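Local coordinates for protein activated BY transcription factor SSRB (Salmonella enterica, PDB 2WNW) that is a glycosyl hydrolase family 30 protein, made of a TIM barrel joined to a beta-sandwich domain, at residues A[404-418]-A[430-444]. Sequence-based numbering, arbitrary orientation.
Sequences ERVLVVYNRDVQERR and LTLPPSGASTLLWRQ. With PO4 (phosphate ion), chain C.
Pro433 O is gripped from opposite faces of its carbonyl plane by Asn411 ND2, 3.1 Å away, and by Gly436 N, the latter closing the type II beta turn Pro433–Gly436. The turn lies at one end of the family 30 beta sandwich, where both chain segments pass from one layer to the other: strand 405–411 runs antiparallel to 437–442, and a second ladder joins 417–418 to 430–432. The Asn411 amide spans the crossing. ND2 donates to Gln415 O, only 5° out of the amide plane, and weakly to Leu432 O, while OD1 accepts Asp413 N from above its carbonyl plane in an Asx turn; with bonds on both ends, the amide's rotation is probably fixed. Between the layers, Leu432 CD2 lies 3.8 Å from Val409 CG1, the two side chains crossing at about a right angle. On the other face of 405–411, Tyr410 OH hydrogen-bonds His311 of helix 305–322 and shares a water with Ser435 OG, the OH–water distance being 2.6 Å; Thr439 OG1 hydrogen-bonds His372 of helix 365–374. Farther along, Val406 CG1 packs alongside Leu441 CD2 at 3.5 Å. At the far end of the ladder the Trp442 indole, with CG between its backbone N and carbonyl carbon (chi1 79°), swings back over its cross-strand neighbour. Arg405 CB sits 3.4 Å above the centre of the six-membered ring of Trp442, a CH-pi contact, Leu407 CB meets the ring edge, and Trp442 NE1 hydrogen-bonds Asp423. Bent at chi2 (88°), Arg405 carries its guanidinium past the indole to a phosphate ion, where NE reaches O1 at 3.0 Å and NH2 reaches O4 at 2.7 Å.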
ATOM      1  N   GLU A 404       4.450  23.368   7.395  1.00 21.99           N
ATOM      2  CA  GLU A 404       3.297  23.428   6.504  1.00 23.02           C
ATOM      3  C   GLU A 404       2.861  22.035   6.063  1.00 22.28           C
ATOM      4  O   GLU A 404       3.684  21.240   5.609  1.00 20.31           O
ATOM      5  CB  GLU A 404       3.623  24.258   5.259  1.00 24.80           C
ATOM      6  CG  GLU A 404       2.400  24.570   4.397  1.00 27.97           C
ATOM      7  CD  GLU A 404       2.760  25.253   3.089  1.00 29.60           C
ATOM      8  OE1 GLU A 404       1.938  26.047   2.585  1.00 31.47           O
ATOM      9  OE2 GLU A 404       3.857  24.988   2.557  1.00 32.08           O
ATOM     10  N   ARG A 405       1.570  21.743   6.205  1.00 21.22           N
ATOM     11  CA  ARG A 405       1.032  20.452   5.790  1.00 20.78           C
ATOM     12  C   ARG A 405       0.656  20.532   4.308  1.00 20.92           C
ATOM     13  O   ARG A 405       0.123  21.541   3.849  1.00 20.85           O
ATOM     14  CB  ARG A 405      -0.212  20.083   6.613  1.00 19.61           C
ATOM     15  CG  ARG A 405       0.055  19.667   8.068  1.00 20.12           C
ATOM     16  CD  ARG A 405       0.069  20.856   9.032  1.00 19.93           C
ATOM     17  NE  ARG A 405       0.066  20.419  10.425  1.00 19.25           N
ATOM     18  CZ  ARG A 405       1.138  19.998  11.085  1.00 19.68           C
ATOM     19  NH1 ARG A 405       2.319  19.965  10.482  1.00 20.40           N
ATOM     20  NH2 ARG A 405       1.024  19.584  12.340  1.00 20.58           N
ATOM     21  N   VAL A 406       0.946  19.471   3.561  1.00 20.86           N
ATOM     22  CA  VAL A 406       0.636  19.428   2.132  1.00 18.77           C
ATOM     23  C   VAL A 406       0.028  18.067   1.802  1.00 19.49           C
ATOM     24  O   VAL A 406       0.630  17.037   2.087  1.00 20.16           O
ATOM     25  CB  VAL A 406       1.912  19.602   1.270  1.00 19.00           C
ATOM     26  CG1 VAL A 406       1.540  19.634  -0.200  1.00 17.67           C
ATOM     27  CG2 VAL A 406       2.644  20.876   1.657  1.00 19.30           C
ATOM     28  N   LEU A 407      -1.163  18.061   1.209  1.00 18.27           N
ATOM     29  CA  LEU A 407      -1.815  16.805   0.851  1.00 18.01           C
ATOM     30  C   LEU A 407      -2.177  16.776  -0.628  1.00 17.68           C
ATOM     31  O   LEU A 407      -2.842  17.681  -1.128  1.00 18.36           O
ATOM     32  CB  LEU A 407      -3.090  16.598   1.678  1.00 17.07           C
ATOM     33  CG  LEU A 407      -3.822  15.282   1.387  1.00 19.49           C
ATOM     34  CD1 LEU A 407      -3.008  14.128   1.945  1.00 18.54           C
ATOM     35  CD2 LEU A 407      -5.214  15.286   2.017  1.00 18.83           C
ATOM     36  N   VAL A 408      -1.734  15.734  -1.323  1.00 16.19           N
ATOM     37  CA  VAL A 408      -2.046  15.581  -2.740  1.00 15.40           C
ATOM     38  C   VAL A 408      -3.108  14.486  -2.862  1.00 16.12           C
ATOM     39  O   VAL A 408      -2.952  13.405  -2.296  1.00 16.04           O
ATOM     40  CB  VAL A 408      -0.802  15.152  -3.558  1.00 15.87           C
ATOM     41  CG1 VAL A 408      -1.178  14.982  -5.021  1.00 17.15           C
ATOM     42  CG2 VAL A 408       0.301  16.189  -3.417  1.00 16.35           C
ATOM     43  N   VAL A 409      -4.189  14.780  -3.578  1.00 14.24           N
ATOM     44  CA  VAL A 409      -5.263  13.811  -3.772  1.00 15.00           C
ATOM     45  C   VAL A 409      -5.573  13.731  -5.260  1.00 15.44           C
ATOM     46  O   VAL A 409      -5.734  14.755  -5.925  1.00 15.82           O
ATOM     47  CB  VAL A 409      -6.560  14.217  -3.020  1.00 15.54           C
ATOM     48  CG1 VAL A 409      -7.639  13.153  -3.236  1.00 16.01           C
ATOM     49  CG2 VAL A 409      -6.275  14.382  -1.530  1.00 16.22           C
ATOM     50  N   TYR A 410      -5.653  12.506  -5.770  1.00 15.28           N
ATOM     51  CA  TYR A 410      -5.930  12.257  -7.180  1.00 14.71           C
ATOM     52  C   TYR A 410      -7.053  11.228  -7.306  1.00 14.66           C
ATOM     53  O   TYR A 410      -6.967  10.126  -6.754  1.00 14.98           O
ATOM     54  CB  TYR A 410      -4.655  11.740  -7.865  1.00 14.91           C
ATOM     55  CG  TYR A 410      -4.881  11.024  -9.180  1.00 15.02           C
ATOM     56  CD1 TYR A 410      -4.364   9.743  -9.389  1.00 16.02           C
ATOM     57  CD2 TYR A 410      -5.618  11.613 -10.207  1.00 14.42           C
ATOM     58  CE1 TYR A 410      -4.578   9.066 -10.587  1.00 16.18           C
ATOM     59  CE2 TYR A 410      -5.837  10.946 -11.411  1.00 15.10           C
ATOM     60  CZ  TYR A 410      -5.316   9.674 -11.592  1.00 16.44           C
ATOM     61  OH  TYR A 410      -5.539   9.009 -12.773  1.00 18.25           O
ATOM     62  N   ASN A 411      -8.107  11.598  -8.023  1.00 14.54           N
ATOM     63  CA  ASN A 411      -9.251  10.713  -8.223  1.00 15.69           C
ATOM     64  C   ASN A 411      -9.129   9.959  -9.547  1.00 15.64           C
ATOM     65  O   ASN A 411      -9.379  10.527 -10.612  1.00 14.32           O
ATOM     66  CB  ASN A 411     -10.552  11.530  -8.208  1.00 15.68           C
ATOM     67  CG  ASN A 411     -11.763  10.697  -8.576  1.00 16.21           C
ATOM     68  OD1 ASN A 411     -11.758   9.479  -8.398  1.00 15.35           O
ATOM     69  ND2 ASN A 411     -12.814  11.348  -9.084  1.00 15.72           N
ATOM     70  N   ARG A 412      -8.758   8.680  -9.488  1.00 16.10           N
ATOM     71  CA  ARG A 412      -8.611   7.900 -10.715  1.00 17.38           C
ATOM     72  C   ARG A 412      -9.929   7.294 -11.190  1.00 17.62           C
ATOM     73  O   ARG A 412      -9.985   6.688 -12.259  1.00 18.78           O
ATOM     74  CB  ARG A 412      -7.563   6.786 -10.542  1.00 19.38           C
ATOM     75  CG  ARG A 412      -7.991   5.630  -9.655  1.00 19.92           C
ATOM     76  CD  ARG A 412      -6.925   4.539  -9.604  1.00 23.46           C
ATOM     77  NE  ARG A 412      -6.674   3.941 -10.915  1.00 22.43           N
ATOM     78  CZ  ARG A 412      -5.766   2.995 -11.141  1.00 24.48           C
ATOM     79  NH1 ARG A 412      -5.021   2.536 -10.144  1.00 23.28           N
ATOM     80  NH2 ARG A 412      -5.597   2.510 -12.362  1.00 24.00           N
ATOM     81  N   ASP A 413     -10.988   7.464 -10.402  1.00 17.22           N
ATOM     82  CA  ASP A 413     -12.298   6.929 -10.763  1.00 16.95           C
ATOM     83  C   ASP A 413     -12.793   7.695 -11.990  1.00 18.62           C
ATOM     84  O   ASP A 413     -12.309   8.793 -12.280  1.00 17.96           O
ATOM     85  CB  ASP A 413     -13.290   7.111  -9.605  1.00 16.73           C
ATOM     86  CG  ASP A 413     -14.433   6.096  -9.632  1.00 20.01           C
ATOM     87  OD1 ASP A 413     -14.649   5.447 -10.680  1.00 19.35           O
ATOM     88  OD2 ASP A 413     -15.119   5.951  -8.597  1.00 18.96           O
ATOM     89  N   VAL A 414     -13.755   7.117 -12.700  1.00 18.56           N
ATOM     90  CA  VAL A 414     -14.315   7.747 -13.890  1.00 19.04           C
ATOM     91  C   VAL A 414     -15.545   8.569 -13.522  1.00 21.31           C
ATOM     92  O   VAL A 414     -16.256   9.070 -14.394  1.00 19.35           O
ATOM     93  CB  VAL A 414     -14.717   6.692 -14.938  1.00 19.66           C
ATOM     94  CG1 VAL A 414     -13.478   5.945 -15.427  1.00 18.83           C
ATOM     95  CG2 VAL A 414     -15.721   5.725 -14.337  1.00 16.94           C
ATOM     96  N   GLN A 415     -15.796   8.689 -12.222  1.00 22.85           N
ATOM     97  CA  GLN A 415     -16.930   9.459 -11.721  1.00 25.44           C
ATOM     98  C   GLN A 415     -16.417  10.505 -10.751  1.00 24.80           C
ATOM     99  O   GLN A 415     -15.316  10.384 -10.214  1.00 24.17           O
ATOM    100  CB  GLN A 415     -17.900   8.579 -10.937  1.00 27.77           C
ATOM    101  CG  GLN A 415     -18.497   7.413 -11.668  1.00 34.17           C
ATOM    102  CD  GLN A 415     -19.406   6.623 -10.754  1.00 37.27           C
ATOM    103  OE1 GLN A 415     -20.329   7.181 -10.156  1.00 40.55           O
ATOM    104  NE2 GLN A 415     -19.150   5.325 -10.629  1.00 38.45           N
ATOM    105  N   GLU A 416     -17.229  11.528 -10.523  1.00 24.37           N
ATOM    106  CA  GLU A 416     -16.884  12.567  -9.571  1.00 23.99           C
ATOM    107  C   GLU A 416     -16.883  11.860  -8.217  1.00 22.78           C
ATOM    108  O   GLU A 416     -17.738  11.013  -7.963  1.00 22.49           O
ATOM    109  CB  GLU A 416     -17.953  13.656  -9.596  1.00 26.73           C
ATOM    110  CG  GLU A 416     -17.750  14.765  -8.595  1.00 31.30           C
ATOM    111  CD  GLU A 416     -18.933  15.718  -8.563  1.00 32.60           C
ATOM    112  OE1 GLU A 416     -20.032  15.289  -8.156  1.00 35.65           O
ATOM    113  OE2 GLU A 416     -18.766  16.888  -8.952  1.00 34.76           O
ATOM    114  N   ARG A 417     -15.922  12.182  -7.356  1.00 20.91           N
ATOM    115  CA  ARG A 417     -15.853  11.546  -6.042  1.00 22.06           C
ATOM    116  C   ARG A 417     -15.694  12.564  -4.921  1.00 23.18           C
ATOM    117  O   ARG A 417     -15.185  13.664  -5.136  1.00 23.25           O
ATOM    118  CB  ARG A 417     -14.697  10.541  -5.991  1.00 22.26           C
ATOM    119  CG  ARG A 417     -14.862   9.336  -6.922  1.00 20.93           C
ATOM    120  CD  ARG A 417     -16.103   8.523  -6.570  1.00 21.55           C
ATOM    121  NE  ARG A 417     -16.071   8.054  -5.186  1.00 21.78           N
ATOM    122  CZ  ARG A 417     -15.408   6.980  -4.767  1.00 23.56           C
ATOM    123  NH1 ARG A 417     -15.437   6.645  -3.484  1.00 21.92           N
ATOM    124  NH2 ARG A 417     -14.734   6.229  -5.630  1.00 20.49           N
ATOM    125  N   ARG A 418     -16.139  12.186  -3.727  1.00 23.22           N
ATOM    126  CA  ARG A 418     -16.053  13.060  -2.565  1.00 25.10           C
ATOM    127  C   ARG A 418     -15.206  12.453  -1.466  1.00 25.15           C
ATOM    128  O   ARG A 418     -15.078  11.235  -1.358  1.00 24.08           O
ATOM    129  CB  ARG A 418     -17.440  13.324  -1.986  1.00 27.60           C
ATOM    130  CG  ARG A 418     -18.366  14.130  -2.862  1.00 35.00           C
ATOM    131  CD  ARG A 418     -19.715  14.213  -2.186  1.00 39.83           C
ATOM    132  NE  ARG A 418     -20.284  12.880  -2.008  1.00 45.19           N
ATOM    133  CZ  ARG A 418     -20.874  12.452  -0.896  1.00 46.81           C
ATOM    134  NH1 ARG A 418     -20.978  13.253   0.157  1.00 48.10           N
ATOM    135  NH2 ARG A 418     -21.362  11.219  -0.841  1.00 46.93           N
ATOM    136  N   LEU A 430     -14.053  17.772   0.227  1.00 24.51           N
ATOM    137  CA  LEU A 430     -13.591  18.026  -1.129  1.00 24.98           C
ATOM    138  C   LEU A 430     -14.345  17.171  -2.137  1.00 24.19           C
ATOM    139  O   LEU A 430     -14.761  16.051  -1.837  1.00 22.82           O
ATOM    140  CB  LEU A 430     -12.093  17.731  -1.251  1.00 26.50           C
ATOM    141  CG  LEU A 430     -11.116  18.487  -0.347  1.00 27.78           C
ATOM    142  CD1 LEU A 430      -9.698  18.048  -0.678  1.00 27.95           C
ATOM    143  CD2 LEU A 430     -11.267  19.986  -0.546  1.00 28.42           C
ATOM    144  N   THR A 431     -14.529  17.718  -3.331  1.00 23.81           N
ATOM    145  CA  THR A 431     -15.196  17.004  -4.410  1.00 25.32           C
ATOM    146  C   THR A 431     -14.266  17.079  -5.613  1.00 24.87           C
ATOM    147  O   THR A 431     -13.895  18.166  -6.054  1.00 25.49           O
ATOM    148  CB  THR A 431     -16.551  17.648  -4.778  1.00 26.79           C
ATOM    149  OG1 THR A 431     -17.460  17.514  -3.680  1.00 28.66           O
ATOM    150  CG2 THR A 431     -17.149  16.969  -5.997  1.00 29.11           C
ATOM    151  N   LEU A 432     -13.872  15.923  -6.132  1.00 22.97           N
ATOM    152  CA  LEU A 432     -12.980  15.900  -7.279  1.00 21.02           C
ATOM    153  C   LEU A 432     -13.645  15.302  -8.507  1.00 20.51           C
ATOM    154  O   LEU A 432     -14.309  14.265  -8.435  1.00 20.63           O
ATOM    155  CB  LEU A 432     -11.701  15.113  -6.960  1.00 21.90           C
ATOM    156  CG  LEU A 432     -10.721  15.725  -5.955  1.00 23.33           C
ATOM    157  CD1 LEU A 432     -11.248  15.509  -4.544  1.00 26.30           C
ATOM    158  CD2 LEU A 432      -9.346  15.073  -6.100  1.00 23.52           C
ATOM    159  N   PRO A 433     -13.482  15.959  -9.659  1.00 20.62           N
ATOM    160  CA  PRO A 433     -14.087  15.431 -10.881  1.00 19.91           C
ATOM    161  C   PRO A 433     -13.277  14.210 -11.301  1.00 19.64           C
ATOM    162  O   PRO A 433     -12.220  13.930 -10.723  1.00 17.33           O
ATOM    163  CB  PRO A 433     -13.936  16.590 -11.858  1.00 19.80           C
ATOM    164  CG  PRO A 433     -12.623  17.191 -11.442  1.00 21.29           C
ATOM    165  CD  PRO A 433     -12.736  17.202  -9.929  1.00 20.30           C
ATOM    166  N   PRO A 434     -13.766  13.454 -12.294  1.00 20.67           N
ATOM    167  CA  PRO A 434     -13.021  12.274 -12.743  1.00 19.35           C
ATOM    168  C   PRO A 434     -11.615  12.712 -13.161  1.00 18.15           C
ATOM    169  O   PRO A 434     -11.461  13.709 -13.868  1.00 17.12           O
ATOM    170  CB  PRO A 434     -13.843  11.779 -13.931  1.00 20.69           C
ATOM    171  CG  PRO A 434     -15.239  12.211 -13.582  1.00 24.19           C
ATOM    172  CD  PRO A 434     -15.021  13.608 -13.050  1.00 19.75           C
ATOM    173  N   SER A 435     -10.601  11.971 -12.717  1.00 17.08           N
ATOM    174  CA  SER A 435      -9.201  12.266 -13.026  1.00 17.12           C
ATOM    175  C   SER A 435      -8.703  13.563 -12.396  1.00 16.69           C
ATOM    176  O   SER A 435      -7.571  13.984 -12.631  1.00 16.37           O
ATOM    177  CB  SER A 435      -8.974  12.314 -14.543  1.00 17.97           C
ATOM    178  OG  SER A 435      -9.150  11.031 -15.121  1.00 18.63           O
ATOM    179  N   GLY A 436      -9.538  14.191 -11.579  1.00 16.17           N
ATOM    180  CA  GLY A 436      -9.118  15.429 -10.952  1.00 16.48           C
ATOM    181  C   GLY A 436      -8.041  15.216  -9.906  1.00 17.66           C
ATOM    182  O   GLY A 436      -7.905  14.128  -9.344  1.00 17.06           O
ATOM    183  N   ALA A 437      -7.258  16.261  -9.658  1.00 16.97           N
ATOM    184  CA  ALA A 437      -6.209  16.211  -8.653  1.00 16.74           C
ATOM    185  C   ALA A 437      -6.277  17.512  -7.870  1.00 17.46           C
ATOM    186  O   ALA A 437      -6.600  18.568  -8.423  1.00 18.00           O
ATOM    187  CB  ALA A 437      -4.840  16.062  -9.310  1.00 17.12           C
ATOM    188  N   SER A 438      -5.985  17.435  -6.581  1.00 16.73           N
ATOM    189  CA  SER A 438      -6.009  18.616  -5.737  1.00 18.04           C
ATOM    190  C   SER A 438      -4.885  18.557  -4.719  1.00 18.56           C
ATOM    191  O   SER A 438      -4.527  17.486  -4.227  1.00 18.66           O
ATOM    192  CB  SER A 438      -7.348  18.722  -5.002  1.00 20.74           C
ATOM    193  OG  SER A 438      -8.430  18.819  -5.912  1.00 23.32           O
ATOM    194  N   THR A 439      -4.316  19.717  -4.421  1.00 16.55           N
ATOM    195  CA  THR A 439      -3.267  19.812  -3.426  1.00 16.52           C
ATOM    196  C   THR A 439      -3.790  20.786  -2.376  1.00 18.22           C
ATOM    197  O   THR A 439      -4.158  21.920  -2.697  1.00 19.28           O
ATOM    198  CB  THR A 439      -1.954  20.343  -4.024  1.00 16.85           C
ATOM    199  OG1 THR A 439      -1.530  19.479  -5.088  1.00 16.64           O
ATOM    200  CG2 THR A 439      -0.867  20.379  -2.955  1.00 15.58           C
ATOM    201  N   LEU A 440      -3.856  20.320  -1.135  1.00 18.49           N
ATOM    202  CA  LEU A 440      -4.339  21.125  -0.018  1.00 19.76           C
ATOM    203  C   LEU A 440      -3.160  21.529   0.856  1.00 19.79           C
ATOM    204  O   LEU A 440      -2.355  20.687   1.252  1.00 19.33           O
ATOM    205  CB  LEU A 440      -5.344  20.316   0.811  1.00 18.84           C
ATOM    206  CG  LEU A 440      -5.926  20.949   2.080  1.00 18.30           C
ATOM    207  CD1 LEU A 440      -6.795  22.147   1.719  1.00 20.23           C
ATOM    208  CD2 LEU A 440      -6.747  19.902   2.827  1.00 18.97           C
ATOM    209  N   LEU A 441      -3.066  22.820   1.154  1.00 20.64           N
ATOM    210  CA  LEU A 441      -1.982  23.347   1.973  1.00 20.90           C
ATOM    211  C   LEU A 441      -2.558  24.016   3.215  1.00 20.87           C
ATOM    212  O   LEU A 441      -3.516  24.782   3.117  1.00 21.80           O
ATOM    213  CB  LEU A 441      -1.188  24.388   1.183  1.00 23.98           C
ATOM    214  CG  LEU A 441      -0.780  24.051  -0.251  1.00 24.84           C
ATOM    215  CD1 LEU A 441      -0.172  25.286  -0.899  1.00 27.69           C
ATOM    216  CD2 LEU A 441       0.205  22.898  -0.251  1.00 25.68           C
ATOM    217  N   TRP A 442      -1.978  23.733   4.377  1.00 21.62           N
ATOM    218  CA  TRP A 442      -2.449  24.341   5.612  1.00 22.37           C
ATOM    219  C   TRP A 442      -1.437  24.210   6.740  1.00 24.25           C
ATOM    220  O   TRP A 442      -0.454  23.472   6.630  1.00 23.09           O
ATOM    221  CB  TRP A 442      -3.796  23.730   6.026  1.00 21.53           C
ATOM    222  CG  TRP A 442      -3.732  22.382   6.690  1.00 22.12           C
ATOM    223  CD1 TRP A 442      -3.847  22.124   8.024  1.00 22.31           C
ATOM    224  CD2 TRP A 442      -3.601  21.107   6.045  1.00 22.61           C
ATOM    225  NE1 TRP A 442      -3.804  20.770   8.254  1.00 23.19           N
ATOM    226  CE2 TRP A 442      -3.653  20.121   7.057  1.00 22.13           C
ATOM    227  CE3 TRP A 442      -3.446  20.702   4.710  1.00 22.29           C
ATOM    228  CZ2 TRP A 442      -3.559  18.751   6.778  1.00 21.94           C
ATOM    229  CZ3 TRP A 442      -3.353  19.339   4.431  1.00 21.69           C
ATOM    230  CH2 TRP A 442      -3.409  18.380   5.465  1.00 22.70           C
ATOM    231  N   ARG A 443      -1.677  24.951   7.816  1.00 25.14           N
ATOM    232  CA  ARG A 443      -0.801  24.934   8.980  1.00 27.18           C
ATOM    233  C   ARG A 443      -1.629  24.701  10.234  1.00 28.47           C
ATOM    234  O   ARG A 443      -2.793  25.096  10.298  1.00 28.93           O
ATOM    235  CB  ARG A 443      -0.054  26.265   9.100  1.00 28.05           C
ATOM    236  CG  ARG A 443       0.940  26.528   7.983  1.00 30.01           C
ATOM    237  CD  ARG A 443       1.466  27.955   8.039  1.00 31.84           C
ATOM    238  NE  ARG A 443       2.413  28.225   6.962  1.00 33.19           N
ATOM    239  CZ  ARG A 443       3.652  27.749   6.917  1.00 34.00           C
ATOM    240  NH1 ARG A 443       4.107  26.977   7.895  1.00 34.47           N
ATOM    241  NH2 ARG A 443       4.432  28.037   5.885  1.00 35.70           N
ATOM    242  N   GLN A 444      -1.036  24.047  11.225  1.00 31.11           N
ATOM    243  CA  GLN A 444      -1.729  23.782  12.481  1.00 34.65           C
ATOM    244  C   GLN A 444      -2.128  25.135  13.061  1.00 35.98           C
ATOM    245  O   GLN A 444      -1.455  26.134  12.818  1.00 34.75           O
ATOM    246  CB  GLN A 444      -0.796  23.045  13.446  1.00 35.86           C
ATOM    247  CG  GLN A 444       0.423  23.851  13.860  1.00 39.42           C
ATOM    248  CD  GLN A 444       1.517  22.997  14.473  1.00 41.78           C
ATOM    249  OE1 GLN A 444       2.545  22.736  13.841  1.00 44.04           O
ATOM    250  NE2 GLN A 444       1.302  22.550  15.704  1.00 42.40           N
TER
HETATM  251  P   PO4 C1446      -2.470  19.389  13.354  1.00 30.66           P
HETATM  252  O1  PO4 C1446      -2.401  19.838  11.938  1.00 27.83           O
HETATM  253  O2  PO4 C1446      -3.499  20.185  14.071  1.00 29.44           O
HETATM  254  O3  PO4 C1446      -2.833  17.949  13.405  1.00 29.88           O
HETATM  255  O4  PO4 C1446      -1.147  19.586  14.003  1.00 28.79           O
HETATM  256  O   HOH W   1      -6.822   9.538 -14.971  1.00 29.09           O
HETATM  257  O   HOH W   2     -11.257   9.511 -14.829  1.00 21.75           O